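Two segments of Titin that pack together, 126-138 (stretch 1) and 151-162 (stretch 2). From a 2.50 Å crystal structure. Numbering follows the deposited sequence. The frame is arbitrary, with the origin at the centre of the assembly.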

# COMPACT_ATOMS: atom_id res chain seq x y z
N MET A 126 6.20 9.70 5.99
CA MET A 126 5.78 8.34 5.70
C MET A 126 4.69 7.92 6.68
O MET A 126 4.74 8.22 7.86
CB MET A 126 6.97 7.38 5.76
CG MET A 126 8.08 7.70 4.80
SD MET A 126 7.73 7.38 3.07
CE MET A 126 7.71 5.61 3.01
N TYR A 127 3.68 7.23 6.19
CA TYR A 127 2.59 6.81 7.04
C TYR A 127 2.09 5.42 6.71
O TYR A 127 2.34 4.89 5.65
CB TYR A 127 1.43 7.78 6.91
CG TYR A 127 0.65 7.60 5.65
CD1 TYR A 127 -0.40 6.72 5.58
CD2 TYR A 127 0.99 8.29 4.51
CE1 TYR A 127 -1.09 6.54 4.43
CE2 TYR A 127 0.30 8.12 3.35
CZ TYR A 127 -0.74 7.24 3.33
OH TYR A 127 -1.45 7.06 2.19
N ILE A 128 1.37 4.85 7.65
CA ILE A 128 0.73 3.58 7.42
C ILE A 128 -0.77 3.81 7.60
O ILE A 128 -1.20 4.25 8.64
CB ILE A 128 1.21 2.50 8.40
CG1 ILE A 128 2.62 2.06 8.03
CG2 ILE A 128 0.31 1.32 8.37
CD1 ILE A 128 3.23 1.13 9.02
N GLY A 129 -1.54 3.50 6.58
CA GLY A 129 -2.98 3.58 6.68
C GLY A 129 -3.74 2.99 5.52
O GLY A 129 -3.57 3.40 4.44
N ARG A 130 -4.61 2.03 5.77
CA ARG A 130 -5.42 1.45 4.69
C ARG A 130 -6.87 1.42 5.13
O ARG A 130 -7.16 0.99 6.23
CB ARG A 130 -4.92 0.07 4.30
CG ARG A 130 -3.64 0.08 3.49
CD ARG A 130 -3.72 1.05 2.33
NE ARG A 130 -2.55 0.98 1.47
CZ ARG A 130 -1.60 1.90 1.41
NH1 ARG A 130 -1.67 2.98 2.16
NH2 ARG A 130 -0.57 1.73 0.60
N PRO A 131 -7.80 1.88 4.30
CA PRO A 131 -7.57 2.42 2.96
C PRO A 131 -6.86 3.76 3.02
O PRO A 131 -6.81 4.37 4.07
CB PRO A 131 -8.99 2.63 2.43
CG PRO A 131 -9.82 2.76 3.64
CD PRO A 131 -9.24 1.80 4.61
N VAL A 132 -6.31 4.21 1.90
CA VAL A 132 -5.58 5.46 1.91
C VAL A 132 -6.46 6.52 2.55
O VAL A 132 -7.60 6.73 2.17
CB VAL A 132 -5.21 5.87 0.49
CG1 VAL A 132 -4.41 7.14 0.48
CG2 VAL A 132 -4.45 4.75 -0.17
N PRO A 133 -5.88 7.17 3.54
CA PRO A 133 -6.53 8.21 4.33
C PRO A 133 -6.56 9.61 3.75
O PRO A 133 -5.74 9.95 2.92
CB PRO A 133 -5.68 8.24 5.60
CG PRO A 133 -4.33 7.90 5.12
CD PRO A 133 -4.49 6.96 3.96
N ALA A 134 -7.51 10.40 4.22
CA ALA A 134 -7.59 11.77 3.77
C ALA A 134 -6.40 12.39 4.47
O ALA A 134 -6.22 12.21 5.67
CB ALA A 134 -8.87 12.39 4.24
N MET A 135 -5.59 13.12 3.73
CA MET A 135 -4.40 13.74 4.28
C MET A 135 -4.55 15.25 4.27
O MET A 135 -5.00 15.82 3.29
CB MET A 135 -3.17 13.29 3.49
CG MET A 135 -2.88 11.80 3.64
SD MET A 135 -1.61 11.13 2.57
CE MET A 135 -2.54 10.70 1.12
N THR A 136 -4.20 15.88 5.38
CA THR A 136 -4.34 17.33 5.46
C THR A 136 -3.16 18.00 6.16
O THR A 136 -2.60 17.46 7.12
CB THR A 136 -5.64 17.73 6.20
OG1 THR A 136 -6.77 17.08 5.59
CG2 THR A 136 -5.84 19.23 6.16
N TRP A 137 -2.77 19.17 5.67
CA TRP A 137 -1.70 19.95 6.28
C TRP A 137 -2.23 21.28 6.80
O TRP A 137 -3.06 21.93 6.17
CB TRP A 137 -0.57 20.20 5.27
CG TRP A 137 0.34 19.03 5.07
CD1 TRP A 137 0.20 18.03 4.15
CD2 TRP A 137 1.53 18.74 5.81
NE1 TRP A 137 1.24 17.14 4.27
CE2 TRP A 137 2.06 17.55 5.29
CE3 TRP A 137 2.19 19.37 6.87
CZ2 TRP A 137 3.23 16.97 5.78
CZ3 TRP A 137 3.35 18.79 7.36
CH2 TRP A 137 3.86 17.60 6.82
N PHE A 138 -1.74 21.68 7.97
CA PHE A 138 -2.13 22.96 8.57
C PHE A 138 -0.90 23.78 8.93
O PHE A 138 0.06 23.26 9.49
CB PHE A 138 -2.95 22.74 9.84
CG PHE A 138 -4.27 22.05 9.60
CD1 PHE A 138 -5.42 22.79 9.37
CD2 PHE A 138 -4.36 20.67 9.64
CE1 PHE A 138 -6.64 22.16 9.16
CE2 PHE A 138 -5.57 20.03 9.43
CZ PHE A 138 -6.71 20.78 9.19
N THR A 151 3.05 23.26 -2.50
CA THR A 151 2.63 22.06 -3.21
C THR A 151 2.57 20.88 -2.27
O THR A 151 3.44 20.70 -1.42
CB THR A 151 3.57 21.74 -4.39
OG1 THR A 151 3.67 22.89 -5.24
CG2 THR A 151 3.05 20.56 -5.18
N ILE A 152 1.53 20.06 -2.41
CA ILE A 152 1.34 18.91 -1.54
C ILE A 152 1.06 17.66 -2.35
O ILE A 152 -0.02 17.51 -2.91
CB ILE A 152 0.17 19.15 -0.56
CG1 ILE A 152 0.31 20.50 0.14
CG2 ILE A 152 0.08 18.02 0.45
CD1 ILE A 152 -0.88 20.88 0.99
N GLU A 153 2.03 16.76 -2.43
CA GLU A 153 1.83 15.50 -3.13
C GLU A 153 1.45 14.38 -2.17
O GLU A 153 2.22 14.00 -1.29
CB GLU A 153 3.07 15.10 -3.93
CG GLU A 153 3.02 13.67 -4.45
CD GLU A 153 3.98 13.43 -5.60
OE1 GLU A 153 4.68 12.39 -5.59
OE2 GLU A 153 4.04 14.28 -6.52
N ASN A 154 0.24 13.85 -2.35
CA ASN A 154 -0.25 12.77 -1.50
C ASN A 154 -0.22 11.41 -2.21
O ASN A 154 -0.73 11.26 -3.32
CB ASN A 154 -1.65 13.08 -0.97
CG ASN A 154 -1.63 14.16 0.09
OD1 ASN A 154 -0.62 14.37 0.76
ND2 ASN A 154 -2.75 14.85 0.26
N THR A 155 0.38 10.43 -1.54
CA THR A 155 0.57 9.10 -2.10
C THR A 155 0.10 8.04 -1.10
O THR A 155 -0.11 8.34 0.07
CB THR A 155 2.06 8.87 -2.47
OG1 THR A 155 2.36 9.58 -3.67
CG2 THR A 155 2.37 7.39 -2.68
N GLU A 156 -0.08 6.81 -1.57
CA GLU A 156 -0.48 5.71 -0.71
C GLU A 156 0.67 5.27 0.21
O GLU A 156 0.56 4.26 0.91
CB GLU A 156 -0.99 4.52 -1.53
CG GLU A 156 0.10 3.68 -2.18
CD GLU A 156 0.64 4.28 -3.46
OE1 GLU A 156 0.27 5.42 -3.79
OE2 GLU A 156 1.43 3.59 -4.15
N HIS A 157 1.75 6.03 0.20
CA HIS A 157 2.90 5.71 1.04
C HIS A 157 3.38 6.91 1.86
O HIS A 157 4.08 6.75 2.86
CB HIS A 157 4.06 5.16 0.20
CG HIS A 157 3.82 3.78 -0.31
ND1 HIS A 157 3.49 2.71 0.50
CD2 HIS A 157 3.89 3.26 -1.57
CE1 HIS A 157 3.35 1.63 -0.21
NE2 HIS A 157 3.59 1.93 -1.49
N TYR A 158 3.00 8.11 1.44
CA TYR A 158 3.45 9.32 2.13
C TYR A 158 2.63 10.55 1.78
O TYR A 158 1.88 10.55 0.81
CB TYR A 158 4.93 9.59 1.81
CG TYR A 158 5.20 9.77 0.34
CD1 TYR A 158 5.80 8.77 -0.41
CD2 TYR A 158 4.85 10.95 -0.31
CE1 TYR A 158 6.04 8.93 -1.76
CE2 TYR A 158 5.09 11.12 -1.66
CZ TYR A 158 5.69 10.11 -2.38
OH TYR A 158 5.93 10.26 -3.73
N THR A 159 2.79 11.59 2.59
CA THR A 159 2.26 12.91 2.26
C THR A 159 3.43 13.89 2.19
O THR A 159 4.17 14.06 3.16
CB THR A 159 1.21 13.37 3.28
OG1 THR A 159 0.86 14.74 3.02
CG2 THR A 159 1.74 13.24 4.70
N HIS A 160 3.59 14.52 1.04
CA HIS A 160 4.78 15.33 0.78
C HIS A 160 4.44 16.81 0.61
O HIS A 160 3.77 17.20 -0.35
CB HIS A 160 5.51 14.81 -0.46
CG HIS A 160 6.85 15.44 -0.68
ND1 HIS A 160 8.02 14.88 -0.21
CD2 HIS A 160 7.21 16.58 -1.33
CE1 HIS A 160 9.04 15.65 -0.55
NE2 HIS A 160 8.58 16.68 -1.23
N LEU A 161 4.91 17.63 1.55
CA LEU A 161 4.68 19.07 1.48
C LEU A 161 5.96 19.80 1.07
O LEU A 161 6.99 19.69 1.72
CB LEU A 161 4.20 19.61 2.84
CG LEU A 161 4.13 21.13 2.98
CD1 LEU A 161 3.10 21.71 2.03
CD2 LEU A 161 3.82 21.53 4.41
N VAL A 162 5.85 20.59 0.02
CA VAL A 162 6.94 21.43 -0.43
C VAL A 162 6.66 22.95 -0.36
O VAL A 162 5.72 23.45 -0.87
CB VAL A 162 7.47 20.94 -1.80
CG1 VAL A 162 6.43 20.60 -2.68
CG2 VAL A 162 8.28 21.92 -2.42
O HOH W 1 4.98 4.45 4.29
O HOH W 2 -2.89 17.53 1.81

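Stretch 2 is a hairpin. Strands 151-154 and 158-162 pair through backbone hydrogen bonds, and a short turn joins them. Stretch 1 supplies two strands, 126-130 and 134-138. The first runs roughly antiparallel to strand 158-162, at 144°. The second crosses that strand at 29°, with the axes 8.6 Å apart, so side chains fill the gap.

Ile-152 is the first residue of stretch 2 to touch stretch 1. Its CG2 lies 3.7 Å from Trp-137 CD1, an apolar contact. Asn-154 CB packs against Met-135 CE at 3.3 Å. A water also joins these residues, donating to Met-135 O (3.1 Å) and accepting from Asn-154 ND2 (3.1 Å).

The turn offers backbone carbonyls to stretch 1. Tyr-127 OH donates to Thr-155 O at 2.8 Å. Glu-156 O receives two hydrogen bonds from one guanidinium, from Arg-130 NH1 (2.9 Å) and NH2 (2.8 Å). The carbonyl lies near the guanidinium plane, where both nitrogens can reach it. The Glu-156 carboxylate leads away and forms no salt bridge with this arginine. Its CB meets Val-132 CG2 at 3.7 Å. His-157 O accepts a weak hydrogen bond from Tyr-127 N at 3.4 Å. A water reinforces this link, donating to His-157 O (2.9 Å) and Tyr-127 O (3.0 Å).

Tyr-158 forms an antiparallel, non-hydrogen-bonded bridge with Met-126. Their CA atoms are 4.4 Å apart and their side chains share one face of the sheet. Met-126 SD therefore reaches Tyr-158 CB at 3.8 Å.

Thr-159 points toward stretch 1. Its OG1 accepts from Trp-137 NE1 at 2.7 Å and donates to Asn-154 OD1, also at 2.7 Å. The indole nitrogen is thus satisfied within a largely apolar contact. Thr-159 CB also touches Met-135 SD at 3.7 Å. His-160 points away. Leu-161 turns back, placing CD2 over the Trp-137 six-membered ring, 4.0 Å from its centroid, in a CH-pi contact.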